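Local coordinates for protein ORF10 (Moritella marina, PDB 6RIW) that probably catalyses chain-extending condensation on acyl-carrier-protein-bound substrates, as the ketosynthase-chain length factor part of a polyunsaturated fatty acid synthase, at residues C32-P45 and D56-D68. Residues are numbered along the deposited sequence; the frame is centred on the assembly and turned at random.
Sequences CRSKATAVQMGVDP and DKFYCVHGGYISD
Tyr-65 has CG anti to its carbonyl carbon (chi1 -58°), which brings one face of the ring to Gln-40 and its CZ-OH end to Ala-36. The Gln-40 chain bends at chi2 (78°), and its CG sits over that face, 4.0 Å from the centroid, a CH-pi contact. Its amide stacks on the ring, the planes 25° apart. The bend also turns OE1 back to take the Thr-37 N-H at 2.8 Å. With Val-39 N bonded to Thr-37 OG1, this makes a capping box at the start of helix 38-41. Ala-36 CB meets Tyr-65 CZ at 3.6 Å, and Ser-34 OG lies at the ring edge. A phenylalanine here keeps the ring but lacks the OH, which would probably leave a gap beside Ala-36 CB.

Strands 34-35 and 62-64 pair antiparallel. Two backbone hydrogen bonds link Ser-34 N to Gly-63 O and Gly-63 N to Ser-34 O, both 2.8 Å. Ala-36 N gives a third to Val-61 O. A water joins Cys-32 O, Ser-34 OG and Tyr-65 N. Lys-35 CG lies over one imidazole face, toward its rim, a CH-pi contact, 3.6 Å from His-62 NE2. Met-41 SD makes an oblique Met-aromatic contact with Phe-58, which also touches helix 228-237.

Gly-64 makes backbone hydrogen bonds with Ala-259 and Glu-261, so strand 62-64 joins the antiparallel pair to strand 259-270, which it meets in parallel. Backbone bonds set the pair's register, while apolar and CH-pi contacts hold the capped helix against it.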
ATOM      1  N   CYS A  32       1.006 -27.238   2.303  1.00 24.84           N
ATOM      2  CA  CYS A  32       1.418 -26.375   3.405  1.00 24.80           C
ATOM      3  C   CYS A  32       0.283 -25.526   3.974  1.00 27.81           C
ATOM      4  O   CYS A  32       0.542 -24.638   4.802  1.00 23.20           O
ATOM      5  CB  CYS A  32       2.562 -25.467   2.947  1.00 24.86           C
ATOM      6  SG  CYS A  32       3.977 -26.398   2.245  1.00 33.28           S
ATOM      7  N   ARG A  33      -0.960 -25.766   3.553  1.00 24.83           N
ATOM      8  CA  ARG A  33      -2.110 -25.034   4.061  1.00 19.92           C
ATOM      9  C   ARG A  33      -2.566 -25.637   5.390  1.00 27.11           C
ATOM     10  O   ARG A  33      -2.308 -26.807   5.679  1.00 24.87           O
ATOM     11  CB  ARG A  33      -3.242 -25.053   3.022  1.00 21.83           C
ATOM     12  CG  ARG A  33      -2.771 -24.598   1.615  1.00 24.89           C
ATOM     13  CD  ARG A  33      -3.730 -25.007   0.502  1.00 26.14           C
ATOM     14  NE  ARG A  33      -3.944 -26.456   0.501  1.00 29.00           N
ATOM     15  CZ  ARG A  33      -5.043 -27.049   0.043  1.00 29.24           C
ATOM     16  NH1 ARG A  33      -6.041 -26.330  -0.463  1.00 25.57           N
ATOM     17  NH2 ARG A  33      -5.152 -28.369   0.103  1.00 31.02           N
ATOM     18  N   SER A  34      -3.231 -24.821   6.215  1.00 23.69           N
ATOM     19  CA  SER A  34      -3.621 -25.251   7.556  1.00 26.22           C
ATOM     20  C   SER A  34      -4.779 -24.390   8.050  1.00 25.35           C
ATOM     21  O   SER A  34      -5.189 -23.427   7.401  1.00 26.68           O
ATOM     22  CB  SER A  34      -2.442 -25.185   8.535  1.00 27.47           C
ATOM     23  OG  SER A  34      -2.000 -23.847   8.717  1.00 27.76           O
ATOM     24  N   LYS A  35      -5.308 -24.746   9.217  1.00 22.16           N
ATOM     25  CA  LYS A  35      -6.388 -23.981   9.824  1.00 26.21           C
ATOM     26  C   LYS A  35      -5.827 -22.878  10.710  1.00 24.71           C
ATOM     27  O   LYS A  35      -4.887 -23.096  11.481  1.00 21.49           O
ATOM     28  CB  LYS A  35      -7.305 -24.891  10.644  1.00 29.50           C
ATOM     29  CG  LYS A  35      -8.026 -25.930   9.794  1.00 33.21           C
ATOM     30  CD  LYS A  35      -8.763 -26.934  10.658  1.00 36.48           C
ATOM     31  CE  LYS A  35     -10.150 -27.226  10.110  1.00 42.36           C
ATOM     32  NZ  LYS A  35     -10.982 -27.925  11.136  1.00 45.78           N
ATOM     33  N   ALA A  36      -6.416 -21.689  10.598  1.00 24.79           N
ATOM     34  CA  ALA A  36      -6.005 -20.584  11.451  1.00 23.51           C
ATOM     35  C   ALA A  36      -6.387 -20.866  12.896  1.00 24.47           C
ATOM     36  O   ALA A  36      -7.420 -21.481  13.177  1.00 24.02           O
ATOM     37  CB  ALA A  36      -6.655 -19.277  10.986  1.00 23.58           C
ATOM     38  N   THR A  37      -5.546 -20.396  13.817  1.00 21.37           N
ATOM     39  CA  THR A  37      -5.783 -20.483  15.254  1.00 23.40           C
ATOM     40  C   THR A  37      -5.791 -19.081  15.870  1.00 24.74           C
ATOM     41  O   THR A  37      -5.672 -18.061  15.173  1.00 20.21           O
ATOM     42  CB  THR A  37      -4.720 -21.354  15.927  1.00 23.74           C
ATOM     43  OG1 THR A  37      -3.481 -20.638  15.955  1.00 22.97           O
ATOM     44  CG2 THR A  37      -4.535 -22.660  15.167  1.00 23.94           C
ATOM     45  N   ALA A  38      -5.903 -19.028  17.205  1.00 22.21           N
ATOM     46  CA  ALA A  38      -5.834 -17.735  17.887  1.00 20.83           C
ATOM     47  C   ALA A  38      -4.482 -17.052  17.701  1.00 25.09           C
ATOM     48  O   ALA A  38      -4.377 -15.833  17.908  1.00 22.58           O
ATOM     49  CB  ALA A  38      -6.122 -17.908  19.384  1.00 23.53           C
ATOM     50  N   VAL A  39      -3.445 -17.810  17.329  1.00 19.51           N
ATOM     51  CA  VAL A  39      -2.169 -17.193  16.972  1.00 22.56           C
ATOM     52  C   VAL A  39      -2.358 -16.223  15.811  1.00 23.40           C
ATOM     53  O   VAL A  39      -1.733 -15.153  15.762  1.00 23.14           O
ATOM     54  CB  VAL A  39      -1.115 -18.263  16.638  1.00 23.35           C
ATOM     55  CG1 VAL A  39       0.166 -17.590  16.162  1.00 25.08           C
ATOM     56  CG2 VAL A  39      -0.822 -19.106  17.863  1.00 28.79           C
ATOM     57  N   GLN A  40      -3.230 -16.576  14.868  1.00 19.83           N
ATOM     58  CA  GLN A  40      -3.513 -15.704  13.737  1.00 20.13           C
ATOM     59  C   GLN A  40      -4.558 -14.655  14.087  1.00 20.22           C
ATOM     60  O   GLN A  40      -4.411 -13.488  13.713  1.00 19.20           O
ATOM     61  CB  GLN A  40      -3.988 -16.532  12.538  1.00 19.95           C
ATOM     62  CG  GLN A  40      -2.859 -17.195  11.764  1.00 20.88           C
ATOM     63  CD  GLN A  40      -2.343 -18.434  12.480  1.00 24.66           C
ATOM     64  OE1 GLN A  40      -3.133 -19.248  12.977  1.00 24.81           O
ATOM     65  NE2 GLN A  40      -1.025 -18.570  12.557  1.00 20.14           N
ATOM     66  N   MET A  41      -5.616 -15.043  14.798  1.00 20.06           N
ATOM     67  CA  MET A  41      -6.784 -14.178  14.929  1.00 17.95           C
ATOM     68  C   MET A  41      -6.806 -13.345  16.201  1.00 18.32           C
ATOM     69  O   MET A  41      -7.600 -12.398  16.266  1.00 20.10           O
ATOM     70  CB  MET A  41      -8.077 -15.006  14.872  1.00 20.19           C
ATOM     71  CG  MET A  41      -8.229 -15.858  13.607  1.00 23.03           C
ATOM     72  SD  MET A  41      -8.427 -14.806  12.139  1.00 25.41           S
ATOM     73  CE  MET A  41      -8.449 -16.054  10.817  1.00 19.28           C
ATOM     74  N   GLY A  42      -5.976 -13.662  17.205  1.00 19.47           N
ATOM     75  CA  GLY A  42      -6.002 -12.972  18.491  1.00 20.42           C
ATOM     76  C   GLY A  42      -7.255 -13.239  19.300  1.00 20.43           C
ATOM     77  O   GLY A  42      -7.476 -12.589  20.340  1.00 19.40           O
ATOM     78  N   VAL A  43      -8.094 -14.150  18.816  1.00 19.71           N
ATOM     79  CA  VAL A  43      -9.344 -14.579  19.442  1.00 21.22           C
ATOM     80  C   VAL A  43      -9.532 -16.046  19.072  1.00 22.91           C
ATOM     81  O   VAL A  43      -8.870 -16.564  18.172  1.00 22.19           O
ATOM     82  CB  VAL A  43     -10.566 -13.775  18.942  1.00 19.02           C
ATOM     83  CG1 VAL A  43     -10.495 -12.303  19.365  1.00 23.76           C
ATOM     84  CG2 VAL A  43     -10.653 -13.906  17.426  1.00 22.38           C
ATOM     85  N   ASP A  44     -10.456 -16.717  19.749  1.00 22.45           N
ATOM     86  CA  ASP A  44     -10.843 -18.079  19.373  1.00 23.09           C
ATOM     87  C   ASP A  44     -11.554 -18.045  18.026  1.00 23.50           C
ATOM     88  O   ASP A  44     -12.644 -17.462  17.939  1.00 22.57           O
ATOM     89  CB  ASP A  44     -11.740 -18.668  20.472  1.00 23.29           C
ATOM     90  CG  ASP A  44     -12.341 -20.041  20.110  1.00 26.72           C
ATOM     91  OD1 ASP A  44     -12.026 -20.613  19.046  1.00 25.09           O
ATOM     92  OD2 ASP A  44     -13.140 -20.555  20.935  1.00 32.81           O
ATOM     93  N   PRO A  45     -10.987 -18.633  16.961  1.00 24.20           N
ATOM     94  CA  PRO A  45     -11.621 -18.514  15.632  1.00 25.66           C
ATOM     95  C   PRO A  45     -13.021 -19.105  15.564  1.00 25.70           C
ATOM     96  O   PRO A  45     -13.855 -18.617  14.790  1.00 23.15           O
ATOM     97  CB  PRO A  45     -10.648 -19.271  14.711  1.00 25.04           C
ATOM     98  CG  PRO A  45      -9.329 -19.224  15.445  1.00 23.52           C
ATOM     99  CD  PRO A  45      -9.684 -19.323  16.893  1.00 23.35           C
ATOM    100  N   ASP A  56     -20.634 -10.507  10.257  1.00 26.26           N
ATOM    101  CA  ASP A  56     -19.507 -10.472  11.198  1.00 23.50           C
ATOM    102  C   ASP A  56     -18.940 -11.868  11.459  1.00 22.93           C
ATOM    103  O   ASP A  56     -18.387 -12.125  12.531  1.00 21.68           O
ATOM    104  CB  ASP A  56     -19.872  -9.798  12.528  1.00 22.46           C
ATOM    105  CG  ASP A  56     -20.471  -8.388  12.353  1.00 26.69           C
ATOM    106  OD1 ASP A  56     -20.014  -7.609  11.492  1.00 23.07           O
ATOM    107  OD2 ASP A  56     -21.415  -8.061  13.093  1.00 27.02           O
ATOM    108  N   LYS A  57     -19.040 -12.764  10.468  1.00 22.10           N
ATOM    109  CA  LYS A  57     -18.520 -14.124  10.568  1.00 21.61           C
ATOM    110  C   LYS A  57     -17.737 -14.473   9.307  1.00 22.32           C
ATOM    111  O   LYS A  57     -18.050 -13.993   8.214  1.00 24.36           O
ATOM    112  CB  LYS A  57     -19.658 -15.155  10.744  1.00 22.31           C
ATOM    113  CG  LYS A  57     -20.583 -14.887  11.893  1.00 22.73           C
ATOM    114  CD  LYS A  57     -19.929 -15.263  13.208  1.00 24.39           C
ATOM    115  CE  LYS A  57     -20.949 -15.198  14.336  1.00 25.77           C
ATOM    116  NZ  LYS A  57     -20.305 -15.238  15.670  1.00 34.58           N
ATOM    117  N   PHE A  58     -16.709 -15.306   9.447  1.00 21.35           N
ATOM    118  CA  PHE A  58     -16.133 -15.920   8.260  1.00 21.83           C
ATOM    119  C   PHE A  58     -16.573 -17.380   8.182  1.00 23.08           C
ATOM    120  O   PHE A  58     -16.980 -17.969   9.180  1.00 23.94           O
ATOM    121  CB  PHE A  58     -14.594 -15.793   8.195  1.00 24.81           C
ATOM    122  CG  PHE A  58     -13.879 -15.871   9.515  1.00 22.68           C
ATOM    123  CD1 PHE A  58     -13.917 -17.018  10.277  1.00 24.35           C
ATOM    124  CD2 PHE A  58     -13.095 -14.814   9.942  1.00 22.03           C
ATOM    125  CE1 PHE A  58     -13.215 -17.096  11.474  1.00 22.63           C
ATOM    126  CE2 PHE A  58     -12.383 -14.878  11.131  1.00 24.60           C
ATOM    127  CZ  PHE A  58     -12.443 -16.025  11.904  1.00 24.69           C
ATOM    128  N   TYR A  59     -16.586 -17.942   6.973  1.00 23.00           N
ATOM    129  CA  TYR A  59     -17.054 -19.317   6.813  1.00 23.55           C
ATOM    130  C   TYR A  59     -15.936 -20.258   6.399  1.00 25.01           C
ATOM    131  O   TYR A  59     -16.207 -21.399   6.020  1.00 26.16           O
ATOM    132  CB  TYR A  59     -18.226 -19.395   5.820  1.00 24.37           C
ATOM    133  CG  TYR A  59     -17.921 -19.061   4.364  1.00 23.60           C
ATOM    134  CD1 TYR A  59     -17.645 -20.061   3.443  1.00 23.07           C
ATOM    135  CD2 TYR A  59     -17.973 -17.751   3.912  1.00 21.57           C
ATOM    136  CE1 TYR A  59     -17.398 -19.760   2.113  1.00 21.30           C
ATOM    137  CE2 TYR A  59     -17.737 -17.435   2.591  1.00 24.05           C
ATOM    138  CZ  TYR A  59     -17.439 -18.440   1.694  1.00 24.11           C
ATOM    139  OH  TYR A  59     -17.201 -18.110   0.381  1.00 20.97           O
ATOM    140  N   CYS A  60     -14.684 -19.812   6.483  1.00 23.40           N
ATOM    141  CA  CYS A  60     -13.534 -20.655   6.188  1.00 25.59           C
ATOM    142  C   CYS A  60     -12.364 -20.174   7.037  1.00 28.68           C
ATOM    143  O   CYS A  60     -12.143 -18.961   7.142  1.00 28.06           O
ATOM    144  CB  CYS A  60     -13.197 -20.593   4.691  1.00 25.21           C
ATOM    145  SG  CYS A  60     -11.708 -21.514   4.172  1.00 30.55           S
ATOM    146  N   VAL A  61     -11.641 -21.106   7.665  1.00 23.88           N
ATOM    147  CA  VAL A  61     -10.445 -20.761   8.438  1.00 26.92           C
ATOM    148  C   VAL A  61      -9.172 -21.328   7.825  1.00 27.15           C
ATOM    149  O   VAL A  61      -8.082 -21.122   8.385  1.00 25.94           O
ATOM    150  CB  VAL A  61     -10.567 -21.194   9.915  1.00 26.88           C
ATOM    151  CG1 VAL A  61     -11.693 -20.436  10.608  1.00 30.62           C
ATOM    152  CG2 VAL A  61     -10.769 -22.693  10.024  1.00 29.79           C
ATOM    153  N   HIS A  62      -9.265 -22.004   6.680  1.00 22.57           N
ATOM    154  CA  HIS A  62      -8.094 -22.561   6.019  1.00 23.43           C
ATOM    155  C   HIS A  62      -7.290 -21.463   5.326  1.00 24.12           C
ATOM    156  O   HIS A  62      -7.854 -20.532   4.746  1.00 22.57           O
ATOM    157  CB  HIS A  62      -8.515 -23.619   4.994  1.00 24.11           C
ATOM    158  CG  HIS A  62      -8.905 -24.926   5.608  1.00 29.36           C
ATOM    159  ND1 HIS A  62     -10.200 -25.214   5.990  1.00 35.27           N
ATOM    160  CD2 HIS A  62      -8.166 -26.014   5.933  1.00 31.63           C
ATOM    161  CE1 HIS A  62     -10.242 -26.422   6.523  1.00 30.47           C
ATOM    162  NE2 HIS A  62      -9.022 -26.928   6.499  1.00 35.33           N
ATOM    163  N   GLY A  63      -5.970 -21.594   5.378  1.00 21.79           N
ATOM    164  CA  GLY A  63      -5.090 -20.658   4.698  1.00 23.16           C
ATOM    165  C   GLY A  63      -3.662 -21.156   4.738  1.00 20.75           C
ATOM    166  O   GLY A  63      -3.371 -22.236   5.257  1.00 23.37           O
ATOM    167  N   GLY A  64      -2.770 -20.351   4.169  1.00 21.05           N
ATOM    168  CA  GLY A  64      -1.355 -20.631   4.259  1.00 19.97           C
ATOM    169  C   GLY A  64      -0.745 -19.708   5.290  1.00 21.06           C
ATOM    170  O   GLY A  64      -0.652 -18.506   5.045  1.00 21.38           O
ATOM    171  N   TYR A  65      -0.357 -20.230   6.454  1.00 18.11           N
ATOM    172  CA  TYR A  65       0.118 -19.381   7.539  1.00 23.04           C
ATOM    173  C   TYR A  65       1.577 -19.661   7.850  1.00 21.27           C
ATOM    174  O   TYR A  65       2.113 -20.730   7.534  1.00 22.19           O
ATOM    175  CB  TYR A  65      -0.728 -19.562   8.804  1.00 22.18           C
ATOM    176  CG  TYR A  65      -2.165 -19.242   8.515  1.00 22.75           C
ATOM    177  CD1 TYR A  65      -2.557 -17.935   8.250  1.00 20.04           C
ATOM    178  CD2 TYR A  65      -3.124 -20.251   8.466  1.00 21.67           C
ATOM    179  CE1 TYR A  65      -3.875 -17.641   7.962  1.00 23.60           C
ATOM    180  CE2 TYR A  65      -4.441 -19.969   8.185  1.00 23.76           C
ATOM    181  CZ  TYR A  65      -4.813 -18.662   7.933  1.00 26.80           C
ATOM    182  OH  TYR A  65      -6.133 -18.380   7.640  1.00 31.98           O
ATOM    183  N   ILE A  66       2.213 -18.657   8.450  1.00 18.26           N
ATOM    184  CA  ILE A  66       3.598 -18.740   8.903  1.00 19.99           C
ATOM    185  C   ILE A  66       3.541 -19.200  10.350  1.00 21.62           C
ATOM    186  O   ILE A  66       3.112 -18.445  11.223  1.00 22.24           O
ATOM    187  CB  ILE A  66       4.327 -17.394   8.793  1.00 20.76           C
ATOM    188  CG1 ILE A  66       4.325 -16.875   7.352  1.00 17.32           C
ATOM    189  CG2 ILE A  66       5.766 -17.504   9.333  1.00 19.09           C
ATOM    190  CD1 ILE A  66       4.827 -17.918   6.332  1.00 18.68           C
ATOM    191  N   SER A  67       3.977 -20.428  10.609  1.00 21.52           N
ATOM    192  CA  SER A  67       3.937 -20.996  11.950  1.00 25.40           C
ATOM    193  C   SER A  67       5.350 -21.132  12.499  1.00 26.25           C
ATOM    194  O   SER A  67       6.280 -21.472  11.758  1.00 23.95           O
ATOM    195  CB  SER A  67       3.256 -22.364  11.942  1.00 24.37           C
ATOM    196  OG  SER A  67       1.925 -22.238  11.463  1.00 29.66           O
ATOM    197  N   ASP A  68       5.504 -20.836  13.794  1.00 28.32           N
ATOM    198  CA  ASP A  68       6.722 -21.165  14.542  1.00 30.94           C
ATOM    199  C   ASP A  68       7.965 -20.492  13.960  1.00 32.58           C
ATOM    200  O   ASP A  68       9.055 -21.069  13.926  1.00 34.23           O
ATOM    201  CB  ASP A  68       6.903 -22.682  14.616  1.00 32.18           C
ATOM    202  CG  ASP A  68       5.693 -23.372  15.228  1.00 38.14           C
ATOM    203  OD1 ASP A  68       5.228 -22.907  16.298  1.00 40.08           O
ATOM    204  OD2 ASP A  68       5.187 -24.350  14.634  1.00 39.06           O
TER
HETATM  205  O   HOH W   1      -0.160 -23.069   6.931  1.00 23.96           O